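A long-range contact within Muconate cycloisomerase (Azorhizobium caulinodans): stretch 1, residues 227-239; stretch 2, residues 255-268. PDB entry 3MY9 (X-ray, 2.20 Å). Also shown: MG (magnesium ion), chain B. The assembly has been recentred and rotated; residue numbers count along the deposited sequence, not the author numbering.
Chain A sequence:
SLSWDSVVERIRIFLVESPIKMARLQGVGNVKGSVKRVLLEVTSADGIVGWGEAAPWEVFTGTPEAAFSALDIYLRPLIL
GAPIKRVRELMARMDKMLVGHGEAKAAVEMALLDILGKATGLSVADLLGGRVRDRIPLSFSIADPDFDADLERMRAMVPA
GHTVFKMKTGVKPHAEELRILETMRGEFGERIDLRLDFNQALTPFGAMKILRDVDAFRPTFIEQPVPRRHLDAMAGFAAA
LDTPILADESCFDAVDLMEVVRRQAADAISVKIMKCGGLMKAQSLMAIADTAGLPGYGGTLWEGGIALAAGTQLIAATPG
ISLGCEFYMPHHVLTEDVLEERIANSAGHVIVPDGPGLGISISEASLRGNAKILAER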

ATOM      1  N   PRO A 227     -12.822  20.678   8.095  1.00 39.61           N
ATOM      2  CA  PRO A 227     -11.665  21.126   8.858  1.00 41.57           C
ATOM      3  C   PRO A 227     -10.356  20.418   8.491  1.00 41.74           C
ATOM      4  O   PRO A 227     -10.375  19.322   7.879  1.00 39.90           O
ATOM      5  CB  PRO A 227     -12.018  20.784  10.316  1.00 43.14           C
ATOM      6  CG  PRO A 227     -13.522  20.725  10.349  1.00 43.59           C
ATOM      7  CD  PRO A 227     -13.969  20.343   8.969  1.00 40.82           C
ATOM      8  N   ARG A 228      -9.270  21.051   8.931  1.00 42.99           N
ATOM      9  CA  ARG A 228      -7.889  20.669   8.667  1.00 44.72           C
ATOM     10  C   ARG A 228      -7.581  19.166   8.878  1.00 46.50           C
ATOM     11  O   ARG A 228      -6.928  18.555   8.051  1.00 46.59           O
ATOM     12  CB  ARG A 228      -6.953  21.534   9.540  1.00 46.08           C
ATOM     13  CG  ARG A 228      -5.489  21.056   9.613  1.00 47.54           C
ATOM     14  CD  ARG A 228      -4.623  22.026  10.390  1.00 49.15           C
ATOM     15  NE  ARG A 228      -3.262  21.517  10.554  1.00 50.92           N
ATOM     16  CZ  ARG A 228      -2.278  21.618   9.658  1.00 50.84           C
ATOM     17  NH1 ARG A 228      -1.079  21.112   9.940  1.00 51.55           N
ATOM     18  NH2 ARG A 228      -2.462  22.217   8.484  1.00 50.14           N
ATOM     19  N   ARG A 229      -8.083  18.581   9.948  1.00 49.67           N
ATOM     20  CA  ARG A 229      -7.764  17.160  10.273  1.00 52.47           C
ATOM     21  C   ARG A 229      -8.058  16.127   9.161  1.00 51.16           C
ATOM     22  O   ARG A 229      -7.260  15.184   8.952  1.00 51.58           O
ATOM     23  CB  ARG A 229      -8.510  16.706  11.506  1.00 53.90           C
ATOM     24  CG  ARG A 229      -8.540  17.771  12.628  1.00 59.70           C
ATOM     25  CD  ARG A 229      -9.945  18.346  12.847  1.00 63.20           C
ATOM     26  NE  ARG A 229     -10.842  17.282  13.311  1.00 65.58           N
ATOM     27  CZ  ARG A 229     -12.012  17.480  13.906  1.00 68.44           C
ATOM     28  NH1 ARG A 229     -12.467  18.719  14.137  1.00 70.84           N
ATOM     29  NH2 ARG A 229     -12.734  16.424  14.278  1.00 68.38           N
ATOM     30  N   HIS A 230      -9.173  16.330   8.459  1.00 48.30           N
ATOM     31  CA  HIS A 230      -9.807  15.266   7.717  1.00 46.36           C
ATOM     32  C   HIS A 230      -9.229  15.069   6.327  1.00 45.59           C
ATOM     33  O   HIS A 230      -9.919  15.203   5.318  1.00 43.97           O
ATOM     34  CB  HIS A 230     -11.317  15.508   7.657  1.00 45.75           C
ATOM     35  CG  HIS A 230     -11.943  15.650   8.992  1.00 42.73           C
ATOM     36  ND1 HIS A 230     -11.878  14.663   9.951  1.00 42.99           N
ATOM     37  CD2 HIS A 230     -12.664  16.658   9.535  1.00 42.91           C
ATOM     38  CE1 HIS A 230     -12.499  15.074  11.046  1.00 43.07           C
ATOM     39  NE2 HIS A 230     -12.996  16.275  10.813  1.00 42.24           N
ATOM     40  N   LEU A 231      -7.955  14.691   6.290  1.00 46.34           N
ATOM     41  CA  LEU A 231      -7.218  14.617   5.047  1.00 45.28           C
ATOM     42  C   LEU A 231      -7.718  13.462   4.223  1.00 44.27           C
ATOM     43  O   LEU A 231      -7.854  13.583   3.014  1.00 43.73           O
ATOM     44  CB  LEU A 231      -5.696  14.475   5.299  1.00 46.47           C
ATOM     45  CG  LEU A 231      -4.802  15.709   5.451  1.00 47.34           C
ATOM     46  CD1 LEU A 231      -3.347  15.267   5.555  1.00 50.98           C
ATOM     47  CD2 LEU A 231      -4.962  16.703   4.309  1.00 46.25           C
ATOM     48  N   ASP A 232      -8.005  12.332   4.862  1.00 45.01           N
ATOM     49  CA  ASP A 232      -8.615  11.220   4.142  1.00 44.18           C
ATOM     50  C   ASP A 232      -9.967  11.667   3.570  1.00 41.75           C
ATOM     51  O   ASP A 232     -10.307  11.335   2.435  1.00 40.78           O
ATOM     52  CB  ASP A 232      -8.824   9.987   5.041  1.00 46.61           C
ATOM     53  CG  ASP A 232      -7.531   9.207   5.324  1.00 50.40           C
ATOM     54  OD1 ASP A 232      -6.542   9.304   4.570  1.00 51.58           O
ATOM     55  OD2 ASP A 232      -7.531   8.453   6.328  1.00 58.93           O
ATOM     56  N   ALA A 233     -10.753  12.412   4.339  1.00 39.81           N
ATOM     57  CA  ALA A 233     -12.033  12.865   3.800  1.00 38.71           C
ATOM     58  C   ALA A 233     -11.785  13.780   2.566  1.00 36.93           C
ATOM     59  O   ALA A 233     -12.428  13.638   1.541  1.00 35.96           O
ATOM     60  CB  ALA A 233     -12.860  13.584   4.866  1.00 38.33           C
ATOM     61  N   MET A 234     -10.846  14.709   2.699  1.00 36.10           N
ATOM     62  CA  MET A 234     -10.480  15.615   1.622  1.00 34.63           C
ATOM     63  C   MET A 234      -9.992  14.832   0.390  1.00 34.34           C
ATOM     64  O   MET A 234     -10.413  15.144  -0.757  1.00 33.24           O
ATOM     65  CB  MET A 234      -9.404  16.602   2.122  1.00 34.55           C
ATOM     66  CG  MET A 234      -9.930  17.691   3.064  1.00 33.76           C
ATOM     67  SD  MET A 234     -10.764  19.081   2.182  1.00 26.09           S
ATOM     68  CE  MET A 234      -9.310  19.930   1.578  1.00 33.13           C
ATOM     69  N   ALA A 235      -9.182  13.792   0.621  1.00 34.53           N
ATOM     70  CA  ALA A 235      -8.703  12.916  -0.474  1.00 35.70           C
ATOM     71  C   ALA A 235      -9.876  12.164  -1.110  1.00 35.92           C
ATOM     72  O   ALA A 235      -9.967  12.057  -2.330  1.00 36.31           O
ATOM     73  CB  ALA A 235      -7.580  11.901   0.009  1.00 36.11           C
ATOM     74  N   GLY A 236     -10.783  11.675  -0.272  1.00 37.54           N
ATOM     75  CA  GLY A 236     -12.057  11.075  -0.719  1.00 37.12           C
ATOM     76  C   GLY A 236     -12.825  12.006  -1.635  1.00 35.93           C
ATOM     77  O   GLY A 236     -13.228  11.619  -2.739  1.00 36.52           O
ATOM     78  N   PHE A 237     -12.984  13.268  -1.230  1.00 35.78           N
ATOM     79  CA  PHE A 237     -13.700  14.229  -2.092  1.00 33.49           C
ATOM     80  C   PHE A 237     -12.987  14.415  -3.420  1.00 32.49           C
ATOM     81  O   PHE A 237     -13.606  14.413  -4.483  1.00 31.66           O
ATOM     82  CB  PHE A 237     -13.927  15.592  -1.407  1.00 33.83           C
ATOM     83  CG  PHE A 237     -14.558  15.519  -0.016  1.00 35.00           C
ATOM     84  CD1 PHE A 237     -15.482  14.519   0.321  1.00 35.67           C
ATOM     85  CD2 PHE A 237     -14.241  16.476   0.937  1.00 34.58           C
ATOM     86  CE1 PHE A 237     -16.031  14.458   1.584  1.00 38.90           C
ATOM     87  CE2 PHE A 237     -14.803  16.431   2.205  1.00 37.43           C
ATOM     88  CZ  PHE A 237     -15.695  15.434   2.535  1.00 37.92           C
ATOM     89  N   ALA A 238     -11.679  14.650  -3.367  1.00 32.71           N
ATOM     90  CA  ALA A 238     -10.909  14.874  -4.573  1.00 32.51           C
ATOM     91  C   ALA A 238     -11.020  13.669  -5.505  1.00 32.68           C
ATOM     92  O   ALA A 238     -11.162  13.834  -6.713  1.00 31.53           O
ATOM     93  CB  ALA A 238      -9.415  15.177  -4.250  1.00 32.18           C
ATOM     94  N   ALA A 239     -10.923  12.462  -4.946  1.00 33.75           N
ATOM     95  CA  ALA A 239     -11.022  11.243  -5.777  1.00 35.58           C
ATOM     96  C   ALA A 239     -12.373  11.095  -6.437  1.00 34.96           C
ATOM     97  O   ALA A 239     -12.428  10.644  -7.550  1.00 36.16           O
ATOM     98  CB  ALA A 239     -10.641   9.902  -4.975  1.00 35.68           C
TER
HETATM   99 MG    MG B 377     -10.943  15.127  -8.255  1.00 40.42          MG
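Stretch 2, residues 255-268: VDLMEVVRRQAADA

What ties the two stretches together most firmly? Near the start of stretch 1, Arg 228 extends its side chain, with chi1 to chi3 all t, until the guanidinium meets the carboxylate of Asp 256 end to end. Two hydrogen bonds run side by side in this salt bridge: Arg 228 NH2 to Asp 256 OD2 at 2.9 Å and Arg 228 NH1 to Asp 256 OD1 at 3.1 Å. That reach matters, because Arg 228 CA and Asp 256 CA lie 10.2 Å apart. A second salt bridge joins Arg 263 to Asp 232, but its hydrogen bonds are weak: Arg 263 NE and Arg 263 NH1 approach Asp 232 OD1 at 3.3 and 3.4 Å. The same guanidinium is held within its own stretch by Glu 259, with Arg 263 NH2 2.6 Å from Glu 259 OE2.

How do the backbones run past each other? Residues 231-239 form a helix with His 230 at its N-cap, and stretch 2 enters already helical, and that helix runs on toward Gln 264. The helix axes cross at -48°, with the N-to-C directions 48° apart, and come no closer than 10.4 Å. The more intimate approach occurs beyond the second helix, where Gln 264 takes positive phi in a Schellman motif, with Ala 265 N hydrogen-bonded to Val 260 O at 3.0 Å and Gln 264 N to Val 261 O at 3.0 Å. Ala 265 then lies directly against the first helix, its CA 3.7 Å from Ala 235 CA.

What fills the space between them? Leu 231 points toward stretch 2 and packs its CD2 against Ala 265 CB at 3.7 Å and Val 260 CG2 at 4.1 Å, while its CD1 lies 3.9 Å from Glu 259 CG. Leu 231 CB also covers one face of the Arg 263 guanidinium, 4.2 Å from NH1. The alanine pair meets closely: Ala 235 CB is 4.2 Å from Ala 265 CB and 3.4 Å from Arg 263 O. Met 234 CB rests 3.5 Å from Ala 265 O. In all, 554 Å² is buried, both sides summed.

Where do water and metal extend the contact? Water 1 bridges the backbones, donating to Ala 235 O at 2.9 Å and Gln 264 O at 2.7 Å. Farther along, Ala 238 O binds the magnesium ion MG at 2.0 Å. Asp 267 joins this site through two waters: water 2 donates to Asp 267 OD1 and water 3 to Asp 267 OD2, each at 2.6 Å, and both bind the ion.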

ATOM      1  N   VAL A 255       5.782  21.188   4.865  1.00 42.27           N
ATOM      2  CA  VAL A 255       5.499  19.887   5.442  1.00 43.46           C
ATOM      3  C   VAL A 255       4.059  19.401   5.177  1.00 42.13           C
ATOM      4  O   VAL A 255       3.851  18.244   4.803  1.00 41.17           O
ATOM      5  CB  VAL A 255       5.751  19.873   6.965  1.00 45.44           C
ATOM      6  CG1 VAL A 255       5.367  18.515   7.526  1.00 47.51           C
ATOM      7  CG2 VAL A 255       7.213  20.201   7.278  1.00 47.68           C
ATOM      8  N   ASP A 256       3.069  20.271   5.389  1.00 40.88           N
ATOM      9  CA  ASP A 256       1.691  19.901   5.121  1.00 40.26           C
ATOM     10  C   ASP A 256       1.569  19.546   3.629  1.00 39.00           C
ATOM     11  O   ASP A 256       0.887  18.597   3.266  1.00 40.00           O
ATOM     12  CB  ASP A 256       0.688  21.049   5.432  1.00 39.44           C
ATOM     13  CG  ASP A 256       0.618  21.415   6.913  1.00 40.50           C
ATOM     14  OD1 ASP A 256       1.026  20.628   7.783  1.00 41.89           O
ATOM     15  OD2 ASP A 256       0.118  22.518   7.219  1.00 42.14           O
ATOM     16  N   LEU A 257       2.204  20.327   2.777  1.00 38.47           N
ATOM     17  CA  LEU A 257       2.045  20.153   1.357  1.00 38.05           C
ATOM     18  C   LEU A 257       2.563  18.783   0.943  1.00 38.74           C
ATOM     19  O   LEU A 257       1.877  18.086   0.216  1.00 38.10           O
ATOM     20  CB  LEU A 257       2.729  21.267   0.568  1.00 37.61           C
ATOM     21  CG  LEU A 257       2.658  21.146  -0.969  1.00 37.07           C
ATOM     22  CD1 LEU A 257       1.210  21.113  -1.475  1.00 36.26           C
ATOM     23  CD2 LEU A 257       3.429  22.287  -1.594  1.00 35.58           C
ATOM     24  N   MET A 258       3.727  18.367   1.434  1.00 40.12           N
ATOM     25  CA  MET A 258       4.218  17.014   1.109  1.00 41.92           C
ATOM     26  C   MET A 258       3.236  15.912   1.498  1.00 41.88           C
ATOM     27  O   MET A 258       3.096  14.920   0.783  1.00 41.59           O
ATOM     28  CB  MET A 258       5.613  16.719   1.696  1.00 43.48           C
ATOM     29  CG  MET A 258       6.748  17.471   0.952  1.00 46.38           C
ATOM     30  SD  MET A 258       7.130  17.084  -0.811  1.00 44.85           S
ATOM     31  CE  MET A 258       5.738  16.213  -1.441  1.00 52.57           C
ATOM     32  N   GLU A 259       2.534  16.093   2.614  1.00 42.49           N
ATOM     33  CA  GLU A 259       1.522  15.112   3.020  1.00 42.26           C
ATOM     34  C   GLU A 259       0.256  15.205   2.155  1.00 39.85           C
ATOM     35  O   GLU A 259      -0.355  14.192   1.833  1.00 39.50           O
ATOM     36  CB  GLU A 259       1.189  15.279   4.488  1.00 43.81           C
ATOM     37  CG  GLU A 259       0.369  14.130   5.042  1.00 49.34           C
ATOM     38  CD  GLU A 259       1.119  12.784   5.040  1.00 52.94           C
ATOM     39  OE1 GLU A 259       2.365  12.732   5.159  1.00 56.70           O
ATOM     40  OE2 GLU A 259       0.431  11.759   4.912  1.00 59.17           O
ATOM     41  N   VAL A 260      -0.139  16.418   1.784  1.00 37.69           N
ATOM     42  CA  VAL A 260      -1.257  16.605   0.895  1.00 36.41           C
ATOM     43  C   VAL A 260      -0.954  15.898  -0.450  1.00 36.29           C
ATOM     44  O   VAL A 260      -1.817  15.219  -0.990  1.00 34.93           O
ATOM     45  CB  VAL A 260      -1.577  18.111   0.717  1.00 35.87           C
ATOM     46  CG1 VAL A 260      -2.488  18.391  -0.471  1.00 35.48           C
ATOM     47  CG2 VAL A 260      -2.172  18.691   2.033  1.00 37.36           C
ATOM     48  N   VAL A 261       0.254  16.080  -0.990  1.00 35.76           N
ATOM     49  CA  VAL A 261       0.620  15.446  -2.247  1.00 36.32           C
ATOM     50  C   VAL A 261       0.588  13.939  -2.091  1.00 37.36           C
ATOM     51  O   VAL A 261       0.008  13.254  -2.900  1.00 36.15           O
ATOM     52  CB  VAL A 261       2.002  15.886  -2.731  1.00 37.17           C
ATOM     53  CG1 VAL A 261       2.443  15.106  -3.964  1.00 37.61           C
ATOM     54  CG2 VAL A 261       2.011  17.395  -2.987  1.00 35.55           C
ATOM     55  N   ARG A 262       1.189  13.443  -1.017  1.00 39.96           N
ATOM     56  CA  ARG A 262       1.324  12.006  -0.784  1.00 41.84           C
ATOM     57  C   ARG A 262      -0.025  11.325  -0.679  1.00 41.67           C
ATOM     58  O   ARG A 262      -0.181  10.174  -1.103  1.00 40.50           O
ATOM     59  CB  ARG A 262       2.072  11.794   0.520  1.00 44.12           C
ATOM     60  CG  ARG A 262       2.327  10.351   0.883  1.00 50.11           C
ATOM     61  CD  ARG A 262       3.089  10.238   2.222  1.00 56.22           C
ATOM     62  NE  ARG A 262       2.996   8.875   2.730  1.00 61.79           N
ATOM     63  CZ  ARG A 262       1.942   8.361   3.368  1.00 64.79           C
ATOM     64  NH1 ARG A 262       0.878   9.102   3.625  1.00 62.99           N
ATOM     65  NH2 ARG A 262       1.972   7.084   3.765  1.00 69.25           N
ATOM     66  N   ARG A 263      -0.982  12.020  -0.062  1.00 40.60           N
ATOM     67  CA  ARG A 263      -2.316  11.472   0.121  1.00 41.59           C
ATOM     68  C   ARG A 263      -3.242  11.890  -1.033  1.00 39.62           C
ATOM     69  O   ARG A 263      -4.380  11.453  -1.075  1.00 39.22           O
ATOM     70  CB  ARG A 263      -2.929  11.948   1.449  1.00 42.13           C
ATOM     71  CG  ARG A 263      -2.112  11.623   2.685  1.00 48.01           C
ATOM     72  CD  ARG A 263      -2.416  10.258   3.259  1.00 52.64           C
ATOM     73  NE  ARG A 263      -3.395  10.334   4.346  1.00 56.41           N
ATOM     74  CZ  ARG A 263      -3.133  10.756   5.578  1.00 58.51           C
ATOM     75  NH1 ARG A 263      -4.103  10.780   6.469  1.00 60.98           N
ATOM     76  NH2 ARG A 263      -1.920  11.184   5.923  1.00 60.33           N
ATOM     77  N   GLN A 264      -2.761  12.746  -1.944  1.00 38.08           N
ATOM     78  CA  GLN A 264      -3.608  13.323  -2.995  1.00 37.55           C
ATOM     79  C   GLN A 264      -4.890  13.917  -2.396  1.00 35.96           C
ATOM     80  O   GLN A 264      -6.017  13.694  -2.887  1.00 34.35           O
ATOM     81  CB  GLN A 264      -3.952  12.264  -4.074  1.00 39.25           C
ATOM     82  CG  GLN A 264      -2.690  11.555  -4.722  1.00 42.89           C
ATOM     83  CD  GLN A 264      -3.115  10.471  -5.689  1.00 48.83           C
ATOM     84  OE1 GLN A 264      -3.156   9.295  -5.339  1.00 56.84           O
ATOM     85  NE2 GLN A 264      -3.516  10.873  -6.880  1.00 50.85           N
ATOM     86  N   ALA A 265      -4.703  14.675  -1.333  1.00 34.94           N
ATOM     87  CA  ALA A 265      -5.806  15.213  -0.556  1.00 35.06           C
ATOM     88  C   ALA A 265      -6.344  16.554  -1.103  1.00 34.77           C
ATOM     89  O   ALA A 265      -7.332  17.056  -0.613  1.00 35.88           O
ATOM     90  CB  ALA A 265      -5.363  15.346   0.893  1.00 35.67           C
ATOM     91  N   ALA A 266      -5.695  17.135  -2.120  1.00 33.77           N
ATOM     92  CA  ALA A 266      -6.176  18.399  -2.726  1.00 32.69           C
ATOM     93  C   ALA A 266      -5.612  18.560  -4.137  1.00 31.76           C
ATOM     94  O   ALA A 266      -4.622  17.979  -4.439  1.00 31.66           O
ATOM     95  CB  ALA A 266      -5.795  19.624  -1.879  1.00 31.69           C
ATOM     96  N   ASP A 267      -6.260  19.377  -4.959  1.00 31.61           N
ATOM     97  CA  ASP A 267      -5.837  19.637  -6.319  1.00 32.20           C
ATOM     98  C   ASP A 267      -5.149  21.000  -6.466  1.00 32.66           C
ATOM     99  O   ASP A 267      -4.631  21.303  -7.544  1.00 33.55           O
ATOM    100  CB  ASP A 267      -7.056  19.588  -7.252  1.00 32.12           C
ATOM    101  CG  ASP A 267      -7.834  18.299  -7.117  1.00 32.99           C
ATOM    102  OD1 ASP A 267      -7.285  17.249  -7.473  1.00 31.95           O
ATOM    103  OD2 ASP A 267      -8.968  18.324  -6.592  1.00 30.77           O
ATOM    104  N   ALA A 268      -5.180  21.816  -5.410  1.00 32.50           N
ATOM    105  CA  ALA A 268      -4.667  23.215  -5.422  1.00 33.13           C
ATOM    106  C   ALA A 268      -4.533  23.628  -3.963  1.00 33.32           C
ATOM    107  O   ALA A 268      -5.151  23.010  -3.094  1.00 33.24           O
ATOM    108  CB  ALA A 268      -5.633  24.181  -6.155  1.00 31.95           C
TER
HETATM  109  O   HOH W   1      -7.608  11.925  -4.065  1.00 26.73           O
HETATM  110  O   HOH W   2      -8.821  15.194  -7.989  1.00 22.35           O
HETATM  111  O   HOH W   3     -11.085  16.905  -7.103  1.00 21.50           O
HETATM  112  O   HOH W   4     -10.935  13.681  -9.619  1.00 25.19           O
HETATM  113  O   HOH W   5     -10.574  16.503  -9.924  1.00 21.92           O